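Local coordinates for putative polysaccharide binding proteins (DUF1812) (Bacteroides thetaiotaomicron VPI-5482, PDB 3GF8), which is probably an outer-membrane lipoprotein that helps assemble or attach fimbriae at the cell surface, and may bind polysaccharide, at residues A[153-159]-A[267-273]; A[248-252]-A[284-289]. All blocks are in the same frame, centred on the assembly; numbering follows the deposited sequence.

Interaction 1 of 2, residues A[153-159]-A[267-273]; sequences RFGFQSY and YHIIFFL
L273 O is gripped twice at the far end of this strand pair: the amide of Y159 donates to it at 2.8 Å from Y159 N to L273 O, and a water that also meets S158 OG gives it a second proton. Before that point the two chains run side by side as parallel strands, their short axes only 18° apart. R153, G155 and Q157 each use both N-H and C=O toward the neighbour, meeting Y267, I269, F271 and L273 in turn. The shortest bond of this ladder runs from L273 N to Q157 O at 2.7 Å.

Side chains then sort to two faces. F154, F156, I269 and F271 line one, where three phenylalanines form an aromatic cluster packed against L225 of strand 224-229 and, through L241 and Y244, helix 241-246, consistent with the transthyretin-like fold of the fimbrillin superfamily. F156 and F271 lie side by side with planes only 6° apart yet slid so far that the rings barely overlap, F156 CE2 reaching F271 CD1 at 3.5 Å. At the adjoining ring carbon, F154 CD1 comes to the edge of the F271 ring, 3.5 Å from F271 CE1. An alanine in place of F271 would be likely to leave a gap between F154 and F156 and strip F237 of its edge-to-face partner.

On the opposite face, R153 starts with CG anti to its own nitrogen (chi1 172°), which lays CD over the centre of the H268 ring, 4.0 Å from the centroid, before the chain bends toward a salt bridge with D211. G155 leaves room beside it for I270 CD1, where a beta carbon would clash. Farther along, the amide of Q157 stands steeply to the F272 ring, OE1 lying 3.2 Å from F272 CE2.

Interaction 2 of 2, residues A[248-252]-A[284-289]; sequences TNAEG and VNGWVH
N285 ND2 donates to E251 OE2 at 2.8 Å, approaching from above the carboxylate plane while the oxygen stays close to the plane of the amide. Beside this bond one face of the W287 indole takes both backbone and side chain of the 248-252 loop: E251 CA sits over the five-membered ring, 3.8 Å from its centroid, and the side-chain amide nitrogen N249 ND2 lies above the rim of the six-membered ring, 3.2 Å from W287 CE3. T248 sets CB and CG2 over a face of the H289 imidazole, with CG2 3.4 Å from H289 CD2.

Two waters fill in the polar links. One joins N249 OD1 to H289 NE2; the other receives the W287 NE1 proton and donates to E251 OE1 and N285 O. Farther out, a type I' turn from V284 to W287, closed by backbone bonds in both directions, presents N285 and W287 to the loop. Y260 and Q264 also bond E251 OE2, and L245 O holds T248 OG1.

With N285, Q264 and Y260 all bonded to E251 OE2, E251 is probably favoured as the anion, its charge offset by neutral hydrogen-bonding partners that tie the hairpin turn to the loop between helices.

Overall arrangement
The two contacts meet through N285, and their centres lie 13 Å apart. N285 OD1 accepts the backbone N-H of H268, 2.8 Å from H268 N, while the same side chain serves interaction 2, so one amide couples the parallel strand pair to the turn that receives the 248-252 loop. Packing adds to this: I269 CG1 lies 4.2 Å from V284 CG2. Strand 279-284 runs antiparallel to 266-273 and leads into the turn of interaction 2, whose far arm, 287-290, comes next in the strand order 266-273, 279-284, 287-290. 1,2-Ethanediol, probably from the crystallisation liquor, lies about 4 Å from the H268 side chain, and ethanediol is also found about 5 Å from that of N285.

Interaction 1 of 2, residues A[153-159]-A[267-273]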
loop_
_atom_site.group_PDB
_atom_site.type_symbol
_atom_site.label_atom_id
_atom_site.label_comp_id
_atom_site.label_asym_id
_atom_site.label_seq_id
_atom_site.Cartn_x
_atom_site.Cartn_y
_atom_site.Cartn_z
ATOM N N ARG A 153 0.587 -6.343 11.325
ATOM C CA ARG A 153 0.193 -7.223 12.406
ATOM C C ARG A 153 0.525 -6.529 13.713
ATOM O O ARG A 153 1.699 -6.251 13.991
ATOM C CB ARG A 153 0.938 -8.530 12.324
ATOM C CG ARG A 153 0.698 -9.409 13.560
ATOM C CD ARG A 153 1.143 -10.842 13.323
ATOM N NE ARG A 153 0.507 -11.364 12.129
ATOM C CZ ARG A 153 0.580 -12.619 11.731
ATOM N NH1 ARG A 153 1.243 -13.520 12.449
ATOM N NH2 ARG A 153 -0.039 -12.976 10.617
ATOM N N PHE A 154 -0.502 -6.214 14.502
ATOM C CA PHE A 154 -0.295 -5.553 15.775
ATOM C C PHE A 154 -0.472 -6.511 16.945
ATOM O O PHE A 154 -1.418 -7.275 16.989
ATOM C CB PHE A 154 -1.240 -4.392 15.966
ATOM C CG PHE A 154 -1.002 -3.232 15.048
ATOM C CD1 PHE A 154 0.216 -2.603 15.002
ATOM C CD2 PHE A 154 -2.024 -2.714 14.285
ATOM C CE1 PHE A 154 0.414 -1.499 14.195
ATOM C CE2 PHE A 154 -1.824 -1.597 13.475
ATOM C CZ PHE A 154 -0.612 -0.999 13.439
ATOM N N GLY A 155 0.475 -6.451 17.881
ATOM C CA GLY A 155 0.377 -7.099 19.176
ATOM C C GLY A 155 0.426 -6.057 20.281
ATOM O O GLY A 155 1.089 -5.018 20.169
ATOM N N PHE A 156 -0.295 -6.310 21.361
ATOM C CA PHE A 156 -0.318 -5.385 22.460
ATOM C C PHE A 156 -0.085 -6.187 23.720
ATOM O O PHE A 156 -0.868 -7.066 24.023
ATOM C CB PHE A 156 -1.674 -4.652 22.510
ATOM C CG PHE A 156 -2.013 -3.945 21.236
ATOM C CD1 PHE A 156 -2.638 -4.613 20.218
ATOM C CD2 PHE A 156 -1.678 -2.615 21.058
ATOM C CE1 PHE A 156 -2.908 -3.971 19.027
ATOM C CE2 PHE A 156 -1.945 -1.970 19.872
ATOM C CZ PHE A 156 -2.558 -2.635 18.863
ATOM N N GLN A 157 0.987 -5.866 24.451
ATOM C CA GLN A 157 1.317 -6.512 25.722
ATOM C C GLN A 157 1.743 -5.539 26.806
ATOM O O GLN A 157 2.231 -4.419 26.567
ATOM C CB GLN A 157 2.496 -7.457 25.557
ATOM C CG GLN A 157 2.415 -8.433 24.431
ATOM C CD GLN A 157 3.774 -9.093 24.151
ATOM O OE1 GLN A 157 4.732 -8.923 24.913
ATOM N NE2 GLN A 157 3.852 -9.853 23.051
ATOM N N SER A 158 1.608 -6.016 28.020
ATOM C CA SER A 158 2.131 -5.343 29.179
ATOM C C SER A 158 3.657 -5.282 29.090
ATOM O O SER A 158 4.315 -6.306 28.859
ATOM C CB SER A 158 1.729 -6.133 30.430
ATOM O OG SER A 158 2.333 -5.560 31.571
ATOM N N TYR A 159 4.209 -4.092 29.296
ATOM C CA TYR A 159 5.639 -3.905 29.301
ATOM C C TYR A 159 6.306 -4.663 30.443
ATOM O O TYR A 159 7.341 -5.278 30.244
ATOM C CB TYR A 159 6.000 -2.427 29.430
ATOM C CG TYR A 159 7.481 -2.211 29.629
ATOM C CD1 TYR A 159 8.360 -2.433 28.596
ATOM C CD2 TYR A 159 8.000 -1.870 30.878
ATOM C CE1 TYR A 159 9.697 -2.263 28.756
ATOM C CE2 TYR A 159 9.352 -1.711 31.064
ATOM C CZ TYR A 159 10.192 -1.907 29.993
ATOM O OH TYR A 159 11.535 -1.765 30.123
ATOM N N TYR A 267 4.415 -4.954 8.247
ATOM C CA TYR A 267 4.872 -4.374 9.485
ATOM C C TYR A 267 4.323 -5.184 10.630
ATOM O O TYR A 267 3.120 -5.235 10.835
ATOM C CB TYR A 267 4.362 -2.952 9.586
ATOM C CG TYR A 267 4.873 -2.006 8.527
ATOM C CD1 TYR A 267 4.257 -1.909 7.308
ATOM C CD2 TYR A 267 5.956 -1.174 8.778
ATOM C CE1 TYR A 267 4.710 -1.031 6.350
ATOM C CE2 TYR A 267 6.415 -0.290 7.817
ATOM C CZ TYR A 267 5.790 -0.234 6.610
ATOM O OH TYR A 267 6.231 0.646 5.665
ATOM N N HIS A 268 5.191 -5.853 11.364
ATOM C CA HIS A 268 4.763 -6.546 12.547
ATOM C C HIS A 268 5.259 -5.751 13.721
ATOM O O HIS A 268 6.461 -5.716 13.979
ATOM C CB HIS A 268 5.345 -7.945 12.603
ATOM C CG HIS A 268 4.888 -8.722 13.796
ATOM N ND1 HIS A 268 5.220 -10.041 13.996
ATOM C CD2 HIS A 268 4.105 -8.373 14.844
ATOM C CE1 HIS A 268 4.686 -10.468 15.126
ATOM N NE2 HIS A 268 4.004 -9.474 15.664
ATOM N N ILE A 269 4.322 -5.119 14.415
ATOM C CA ILE A 269 4.599 -4.223 15.512
ATOM C C ILE A 269 3.994 -4.758 16.787
ATOM O O ILE A 269 2.769 -4.968 16.868
ATOM C CB ILE A 269 4.021 -2.829 15.227
ATOM C CG1 ILE A 269 4.433 -2.368 13.808
ATOM C CG2 ILE A 269 4.420 -1.853 16.355
ATOM C CD1 ILE A 269 4.097 -0.921 13.511
ATOM N N ILE A 270 4.847 -5.016 17.777
ATOM C CA ILE A 270 4.399 -5.205 19.145
ATOM C C ILE A 270 4.506 -3.885 19.932
ATOM O O ILE A 270 5.574 -3.278 19.984
ATOM C CB ILE A 270 5.216 -6.239 19.913
ATOM C CG1 ILE A 270 5.450 -7.513 19.097
ATOM C CG2 ILE A 270 4.462 -6.627 21.149
ATOM C CD1 ILE A 270 4.194 -8.165 18.640
ATOM N N PHE A 271 3.403 -3.466 20.555
ATOM C CA PHE A 271 3.421 -2.451 21.596
ATOM C C PHE A 271 3.520 -3.061 22.991
ATOM O O PHE A 271 2.732 -3.965 23.372
ATOM C CB PHE A 271 2.161 -1.595 21.523
ATOM C CG PHE A 271 1.999 -0.901 20.211
ATOM C CD1 PHE A 271 1.472 -1.571 19.134
ATOM C CD2 PHE A 271 2.378 0.412 20.059
ATOM C CE1 PHE A 271 1.331 -0.956 17.933
ATOM C CE2 PHE A 271 2.232 1.037 18.854
ATOM C CZ PHE A 271 1.713 0.351 17.791
ATOM N N PHE A 272 4.496 -2.554 23.742
ATOM C CA PHE A 272 4.697 -2.885 25.137
ATOM C C PHE A 272 4.208 -1.705 25.949
ATOM O O PHE A 272 4.821 -0.628 25.927
ATOM C CB PHE A 272 6.167 -3.176 25.420
ATOM C CG PHE A 272 6.648 -4.389 24.724
ATOM C CD1 PHE A 272 6.987 -4.336 23.383
ATOM C CD2 PHE A 272 6.675 -5.603 25.375
ATOM C CE1 PHE A 272 7.389 -5.477 22.723
ATOM C CE2 PHE A 272 7.066 -6.752 24.717
ATOM C CZ PHE A 272 7.426 -6.692 23.400
ATOM N N LEU A 273 3.089 -1.897 26.637
ATOM C CA LEU A 273 2.373 -0.777 27.250
ATOM C C LEU A 273 2.481 -0.765 28.757
ATOM O O LEU A 273 2.653 -1.809 29.411
ATOM C CB LEU A 273 0.908 -0.852 26.898
ATOM C CG LEU A 273 0.633 -0.913 25.416
ATOM C CD1 LEU A 273 -0.699 -1.524 25.213
ATOM C CD2 LEU A 273 0.687 0.503 24.901
HETATM O O HOH W 1 3.186 -2.711 32.208
#

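Interaction 2 of 2, residues A[248-252]-A[284-289]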
loop_
_atom_site.group_PDB
_atom_site.type_symbol
_atom_site.label_atom_id
_atom_site.label_comp_id
_atom_site.label_asym_id
_atom_site.label_seq_id
_atom_site.Cartn_x
_atom_site.Cartn_y
_atom_site.Cartn_z
ATOM N N THR A 248 11.568 5.341 13.723
ATOM C CA THR A 248 12.370 4.130 13.694
ATOM C C THR A 248 13.527 4.349 12.757
ATOM O O THR A 248 13.698 5.448 12.201
ATOM C CB THR A 248 11.564 2.893 13.302
ATOM O OG1 THR A 248 11.083 3.033 11.965
ATOM C CG2 THR A 248 10.394 2.685 14.273
ATOM N N ASN A 249 14.319 3.309 12.561
ATOM C CA ASN A 249 15.520 3.402 11.714
ATOM C C ASN A 249 15.371 2.823 10.310
ATOM O O ASN A 249 16.369 2.458 9.673
ATOM C CB ASN A 249 16.679 2.680 12.436
ATOM C CG ASN A 249 16.352 1.177 12.780
ATOM O OD1 ASN A 249 15.176 0.728 12.803
ATOM N ND2 ASN A 249 17.411 0.414 13.052
ATOM N N ALA A 250 14.135 2.704 9.824
ATOM C CA ALA A 250 13.877 2.013 8.534
ATOM C C ALA A 250 14.585 0.637 8.535
ATOM O O ALA A 250 15.260 0.224 7.575
ATOM C CB ALA A 250 14.333 2.859 7.372
ATOM N N GLU A 251 14.447 -0.041 9.658
ATOM C CA GLU A 251 14.960 -1.391 9.816
ATOM C C GLU A 251 16.455 -1.473 9.552
ATOM O O GLU A 251 16.954 -2.436 9.010
ATOM C CB GLU A 251 14.148 -2.368 8.955
ATOM C CG GLU A 251 12.663 -2.370 9.382
ATOM C CD GLU A 251 11.816 -3.353 8.592
ATOM O OE1 GLU A 251 12.339 -4.447 8.285
ATOM O OE2 GLU A 251 10.637 -3.030 8.300
ATOM N N GLY A 252 17.160 -0.430 9.953
ATOM C CA GLY A 252 18.610 -0.413 9.873
ATOM C C GLY A 252 19.106 0.099 8.554
ATOM O O GLY A 252 20.298 0.087 8.308
ATOM N N VAL A 284 9.331 -3.222 15.890
ATOM C CA VAL A 284 8.887 -3.210 14.495
ATOM C C VAL A 284 9.766 -4.160 13.728
ATOM O O VAL A 284 10.960 -3.945 13.608
ATOM C CB VAL A 284 8.965 -1.817 13.891
ATOM C CG1 VAL A 284 8.417 -1.807 12.425
ATOM C CG2 VAL A 284 8.226 -0.835 14.787
ATOM N N ASN A 285 9.174 -5.235 13.239
ATOM C CA ASN A 285 9.918 -6.265 12.507
ATOM C C ASN A 285 11.257 -6.598 13.196
ATOM O O ASN A 285 12.310 -6.617 12.575
ATOM C CB ASN A 285 10.117 -5.822 11.051
ATOM C CG ASN A 285 8.802 -5.691 10.277
ATOM O OD1 ASN A 285 7.816 -6.307 10.650
ATOM N ND2 ASN A 285 8.788 -4.877 9.188
ATOM N N GLY A 286 11.208 -6.863 14.491
ATOM C CA GLY A 286 12.394 -7.294 15.206
ATOM C C GLY A 286 13.214 -6.182 15.834
ATOM O O GLY A 286 14.008 -6.463 16.738
ATOM N N TRP A 287 13.016 -4.933 15.388
ATOM C CA TRP A 287 13.785 -3.805 15.909
ATOM C C TRP A 287 13.097 -3.171 17.079
ATOM O O TRP A 287 11.981 -2.707 16.929
ATOM C CB TRP A 287 14.001 -2.737 14.846
ATOM C CG TRP A 287 14.799 -3.244 13.700
ATOM C CD1 TRP A 287 14.337 -3.962 12.630
ATOM C CD2 TRP A 287 16.221 -3.119 13.522
ATOM N NE1 TRP A 287 15.390 -4.263 11.774
ATOM C CE2 TRP A 287 16.551 -3.754 12.299
ATOM C CE3 TRP A 287 17.247 -2.539 14.281
ATOM C CZ2 TRP A 287 17.865 -3.838 11.830
ATOM C CZ3 TRP A 287 18.543 -2.602 13.806
ATOM C CH2 TRP A 287 18.841 -3.249 12.572
ATOM N N VAL A 288 13.796 -3.130 18.217
ATOM C CA VAL A 288 13.300 -2.541 19.437
ATOM C C VAL A 288 13.535 -1.031 19.431
ATOM O O VAL A 288 14.614 -0.626 19.087
ATOM C CB VAL A 288 14.031 -3.148 20.631
ATOM C CG1 VAL A 288 13.454 -2.616 21.909
ATOM C CG2 VAL A 288 13.983 -4.703 20.561
ATOM N N HIS A 289 12.505 -0.233 19.747
ATOM C CA HIS A 289 12.574 1.237 19.896
ATOM C C HIS A 289 11.841 1.747 21.155
ATOM O O HIS A 289 10.631 1.514 21.322
ATOM C CB HIS A 289 11.963 1.917 18.675
ATOM C CG HIS A 289 12.563 1.469 17.381
ATOM N ND1 HIS A 289 13.832 1.833 16.983
ATOM C CD2 HIS A 289 12.067 0.690 16.392
ATOM C CE1 HIS A 289 14.091 1.292 15.806
ATOM N NE2 HIS A 289 13.037 0.589 15.427
HETATM O O HOH W 2 12.506 -0.760 12.991
HETATM O O HOH W 3 13.875 -5.910 9.878
#